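Long-range contacts in glucose-6-phosphate isomerase (Chlamydia trachomatis D/UW-3/CX, PDB 6OTU), which catalyses the reversible isomerization of glucose-6-phosphate to fructose-6-phosphate: residues A170-S174 against N409-L413; C175-I181 against V280-F285. One frame throughout, in Å; residues are numbered along the deposited sequence.

Contact 1. Residues A170-S174 against N409-L413; sequences AMQGS and NQRGL
The side chain of Gln410 lies over the C-terminal end of helix 162-172, against Gly173. The segment 170-174 is helical at Ala170 and Met171. By Ser174 it has become a turn, with Ser174 N bonded to Met171 O at 3.0 Å. Segment 409-413 is a loop with an Asx motif: Gly412 N donates to Asn409 OD1 at 2.7 Å, and Gly412 has positive phi (80°). The closest CA pair is Gly173 and Gln410, 5.1 Å apart. Gln410 is extended, chi1 m and chi2 t. Its NE2 donates to Ala170 O at 2.7 Å and to Ser174 OG at 2.8 Å; NE2 and Ser174 OG also bond Leu464 O weakly. A helix-end carbonyl is thus bonded by a side-chain amide. Water 1 accepts from Gly173 N at 3.0 Å and lies 2.7 Å from Gln410 OE1, to which it can donate. A CB on residue 173 would clash with Gln410 OE1. Arg411 (m, t, t) lays one face of its guanidinium over Gly173 CA. Its NH2 makes only a weak hydrogen bond to Gln172 OE1, at 3.4 Å; Gln172 NE2 bonds Tyr168 OH. Asp190 of the second subunit accepts from the backbone N of Gln410 and Arg411, so the loop also belongs to the dimer interface. The contact sits where helix 162-172 ends, beside helix 466-487, and in the loop between strands 401-406 and 416-417.

Contact 2. Residues C175-I181 against V280-F285; sequences CPSDKRI and VLGFAF
Residues 175-179 form an irregular connection that becomes strand 180-184 at Arg180. Residues 280-285 are the last turns of helix 275-285, with Ala284 N to Val280 O and Phe285 N to Leu281 O both at 3.0 Å. Cys175 and Phe285 have CA atoms 5.8 Å apart, Lys179 and Ala284 5.6 Å. Cys175, Ser177, Lys179 and Ile181 direct CB toward the helix. Ser177 (chi1 t) forms an ST turn, its OG accepting from Lys179 N at 3.1 Å. The same OG lies 3.1 Å from Ala284 O, at best a weak hydrogen bond. Cys175 CB is 3.5 Å from Phe285 CD1, and its SG is 4.7 Å from the Phe285 ring centroid, an oblique sulfur-aromatic contact. Lys179 (m, m, t, t) runs along Phe283 (chi1 t), with CG 3.5 Å from CE2 and CE over one ring face. Its NZ bonds Phe149 O and Arg146 O. Ile181 CD1 lies at the ring edge, 3.9 Å from Phe283 CD2 and 4.2 Å from Ala284 CB. Ile181 CG2 meets Val280 CG2 at 3.6 Å. The helix packs at an outermost strand of the five-stranded parallel sheet of an alpha/beta SIS domain, where Val280 and Phe283 also touch Leu152 of neighbouring strand 151-155. Most contacts are apolar and the one polar pair is unsettled, while the lysine contributes its aliphatic chain and keeps its charged end for backbone carbonyls.

In the fold
From the N terminus, the chain reaches helix 162-172, whose end carries the first half of contact 1. Residues 175-181 follow at once and lead into strand 180-184 of the parallel sheet. Contact 2 closes first, when helix 275-285 returns to this connection 99 residues later. The chain then builds much of the mixed sheet before the loop after strand 401-406 closes contact 1. Contact 2 is therefore nested inside contact 1. Their centres are about 13 Å apart, and they touch directly: Met171 CB packs on Phe285 CE2 at 3.7 Å. Together they join one helix-to-strand connection to a helix and to a loop following a mixed-sheet strand.

Contact 1. Residues A170-S174 against N409-L413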
# COMPACT_ATOMS: atom_id res chain seq x y z
N ALA A 170 8.79 6.04 -11.96
CA ALA A 170 10.21 5.91 -11.61
C ALA A 170 11.07 6.78 -12.50
O ALA A 170 12.06 7.37 -12.04
CB ALA A 170 10.65 4.46 -11.71
N MET A 171 10.72 6.88 -13.77
CA MET A 171 11.52 7.59 -14.75
C MET A 171 11.13 9.04 -14.90
O MET A 171 11.90 9.81 -15.51
CB MET A 171 11.41 6.90 -16.11
CG MET A 171 12.00 5.53 -16.14
SD MET A 171 11.72 4.76 -17.75
CE MET A 171 11.94 3.07 -17.23
N GLN A 172 9.95 9.42 -14.41
CA GLN A 172 9.44 10.78 -14.57
C GLN A 172 10.46 11.84 -14.13
O GLN A 172 10.55 12.90 -14.75
CB GLN A 172 8.14 10.91 -13.79
CG GLN A 172 7.26 12.07 -14.15
CD GLN A 172 6.04 12.14 -13.23
OE1 GLN A 172 6.16 12.05 -12.00
NE2 GLN A 172 4.86 12.28 -13.82
N GLY A 173 11.25 11.55 -13.10
CA GLY A 173 12.19 12.54 -12.58
C GLY A 173 13.46 12.68 -13.38
O GLY A 173 14.17 13.69 -13.23
N SER A 174 13.77 11.71 -14.24
CA SER A 174 15.00 11.71 -15.02
C SER A 174 14.82 12.20 -16.45
O SER A 174 15.77 12.72 -17.02
CB SER A 174 15.61 10.30 -15.06
OG SER A 174 15.43 9.62 -13.85
N ASN A 409 19.31 12.82 -5.92
CA ASN A 409 17.94 12.98 -6.39
C ASN A 409 17.89 12.97 -7.92
O ASN A 409 18.91 13.07 -8.62
CB ASN A 409 17.32 14.25 -5.80
CG ASN A 409 18.05 15.52 -6.22
OD1 ASN A 409 18.10 15.86 -7.40
ND2 ASN A 409 18.58 16.24 -5.23
N GLN A 410 16.67 12.83 -8.44
CA GLN A 410 16.48 12.79 -9.89
C GLN A 410 16.38 14.18 -10.50
O GLN A 410 16.88 14.41 -11.60
CB GLN A 410 15.23 11.99 -10.24
CG GLN A 410 15.33 10.50 -10.02
CD GLN A 410 14.03 9.80 -10.40
OE1 GLN A 410 13.01 9.95 -9.73
NE2 GLN A 410 14.07 9.06 -11.51
N ARG A 411 15.75 15.12 -9.80
CA ARG A 411 15.29 16.33 -10.46
C ARG A 411 16.22 17.52 -10.30
O ARG A 411 15.94 18.57 -10.88
CB ARG A 411 13.90 16.69 -9.96
CG ARG A 411 12.87 15.66 -10.40
CD ARG A 411 11.53 16.03 -9.87
NE ARG A 411 10.59 14.93 -10.00
CZ ARG A 411 9.64 14.87 -10.92
NH1 ARG A 411 9.51 15.85 -11.80
NH2 ARG A 411 8.81 13.83 -10.96
N GLY A 412 17.29 17.40 -9.52
CA GLY A 412 18.27 18.46 -9.41
C GLY A 412 17.93 19.60 -8.48
O GLY A 412 18.68 20.58 -8.45
N LEU A 413 16.82 19.54 -7.73
CA LEU A 413 16.47 20.61 -6.80
C LEU A 413 16.81 20.17 -5.37
O LEU A 413 16.33 19.13 -4.90
CB LEU A 413 15.00 20.99 -6.88
CG LEU A 413 14.67 21.97 -5.73
CD1 LEU A 413 15.25 23.35 -6.01
CD2 LEU A 413 13.18 22.09 -5.42
O HOH W 1 10.54 9.95 -10.72

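Contact 2. Residues C175-I181 against V280-F285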
# COMPACT_ATOMS: atom_id res chain seq x y z
N CYS A 175 13.64 12.03 -17.04
CA CYS A 175 13.48 12.26 -18.48
C CYS A 175 12.57 13.45 -18.70
O CYS A 175 11.40 13.41 -18.27
CB CYS A 175 12.91 11.02 -19.16
SG CYS A 175 13.79 9.51 -18.76
N PRO A 176 13.05 14.50 -19.37
CA PRO A 176 12.17 15.64 -19.68
C PRO A 176 11.01 15.19 -20.55
O PRO A 176 11.17 14.41 -21.48
CB PRO A 176 13.10 16.60 -20.44
CG PRO A 176 14.49 16.02 -20.32
CD PRO A 176 14.34 14.57 -20.06
N SER A 177 9.81 15.70 -20.22
CA SER A 177 8.60 15.29 -20.91
C SER A 177 7.50 16.31 -20.63
O SER A 177 7.36 16.78 -19.50
CB SER A 177 8.16 13.88 -20.47
OG SER A 177 6.78 13.65 -20.69
N ASP A 178 6.73 16.65 -21.66
CA ASP A 178 5.50 17.44 -21.51
C ASP A 178 4.24 16.60 -21.72
O ASP A 178 3.14 17.15 -21.78
CB ASP A 178 5.51 18.64 -22.47
CG ASP A 178 5.75 18.23 -23.94
OD1 ASP A 178 6.14 17.07 -24.22
OD2 ASP A 178 5.55 19.10 -24.83
N LYS A 179 4.38 15.28 -21.84
CA LYS A 179 3.23 14.40 -22.01
C LYS A 179 2.47 14.25 -20.70
O LYS A 179 3.07 14.17 -19.62
CB LYS A 179 3.66 13.02 -22.50
CG LYS A 179 4.45 13.05 -23.79
CD LYS A 179 3.77 13.95 -24.82
CE LYS A 179 4.54 13.92 -26.15
NZ LYS A 179 3.93 14.79 -27.21
N ARG A 180 1.15 14.20 -20.80
CA ARG A 180 0.29 13.89 -19.68
C ARG A 180 -0.17 12.44 -19.80
O ARG A 180 -0.64 12.02 -20.86
CB ARG A 180 -0.89 14.85 -19.63
CG ARG A 180 -0.53 16.30 -19.86
CD ARG A 180 -1.80 17.12 -20.01
NE ARG A 180 -2.50 17.30 -18.73
CZ ARG A 180 -3.82 17.29 -18.59
NH1 ARG A 180 -4.61 17.09 -19.64
NH2 ARG A 180 -4.36 17.49 -17.39
N ILE A 181 -0.04 11.69 -18.70
CA ILE A 181 -0.16 10.24 -18.71
C ILE A 181 -1.15 9.82 -17.63
O ILE A 181 -1.02 10.22 -16.47
CB ILE A 181 1.21 9.56 -18.50
CG1 ILE A 181 2.26 10.14 -19.45
CG2 ILE A 181 1.11 8.05 -18.66
CD1 ILE A 181 2.02 9.81 -20.90
N VAL A 280 3.65 3.18 -23.45
CA VAL A 280 3.47 4.33 -22.57
C VAL A 280 4.81 4.96 -22.22
O VAL A 280 4.96 6.18 -22.24
CB VAL A 280 2.66 3.93 -21.31
CG1 VAL A 280 3.38 2.86 -20.50
CG2 VAL A 280 2.38 5.17 -20.47
N LEU A 281 5.81 4.13 -21.91
CA LEU A 281 7.13 4.67 -21.59
C LEU A 281 7.74 5.36 -22.79
O LEU A 281 8.28 6.47 -22.68
CB LEU A 281 8.05 3.55 -21.08
CG LEU A 281 7.62 2.85 -19.78
CD1 LEU A 281 8.55 1.68 -19.48
CD2 LEU A 281 7.57 3.81 -18.61
N GLY A 282 7.67 4.72 -23.96
CA GLY A 282 8.22 5.34 -25.16
C GLY A 282 7.57 6.68 -25.50
O GLY A 282 8.25 7.63 -25.88
N PHE A 283 6.25 6.77 -25.34
CA PHE A 283 5.55 8.02 -25.62
C PHE A 283 5.93 9.10 -24.62
O PHE A 283 6.18 10.26 -24.99
CB PHE A 283 4.04 7.78 -25.63
CG PHE A 283 3.22 9.03 -25.83
CD1 PHE A 283 2.92 9.48 -27.10
CD2 PHE A 283 2.73 9.73 -24.74
CE1 PHE A 283 2.14 10.63 -27.28
CE2 PHE A 283 1.96 10.87 -24.92
CZ PHE A 283 1.67 11.32 -26.19
N ALA A 284 5.96 8.75 -23.33
CA ALA A 284 6.30 9.73 -22.30
C ALA A 284 7.69 10.29 -22.52
O ALA A 284 7.87 11.51 -22.62
CB ALA A 284 6.20 9.09 -20.91
N PHE A 285 8.69 9.42 -22.62
CA PHE A 285 10.08 9.82 -22.51
C PHE A 285 10.89 9.63 -23.78
O PHE A 285 12.09 9.93 -23.77
CB PHE A 285 10.75 9.06 -21.35
CG PHE A 285 9.89 8.98 -20.12
CD1 PHE A 285 9.54 10.13 -19.42
CD2 PHE A 285 9.44 7.76 -19.64
CE1 PHE A 285 8.75 10.06 -18.29
CE2 PHE A 285 8.66 7.69 -18.50
CZ PHE A 285 8.32 8.84 -17.83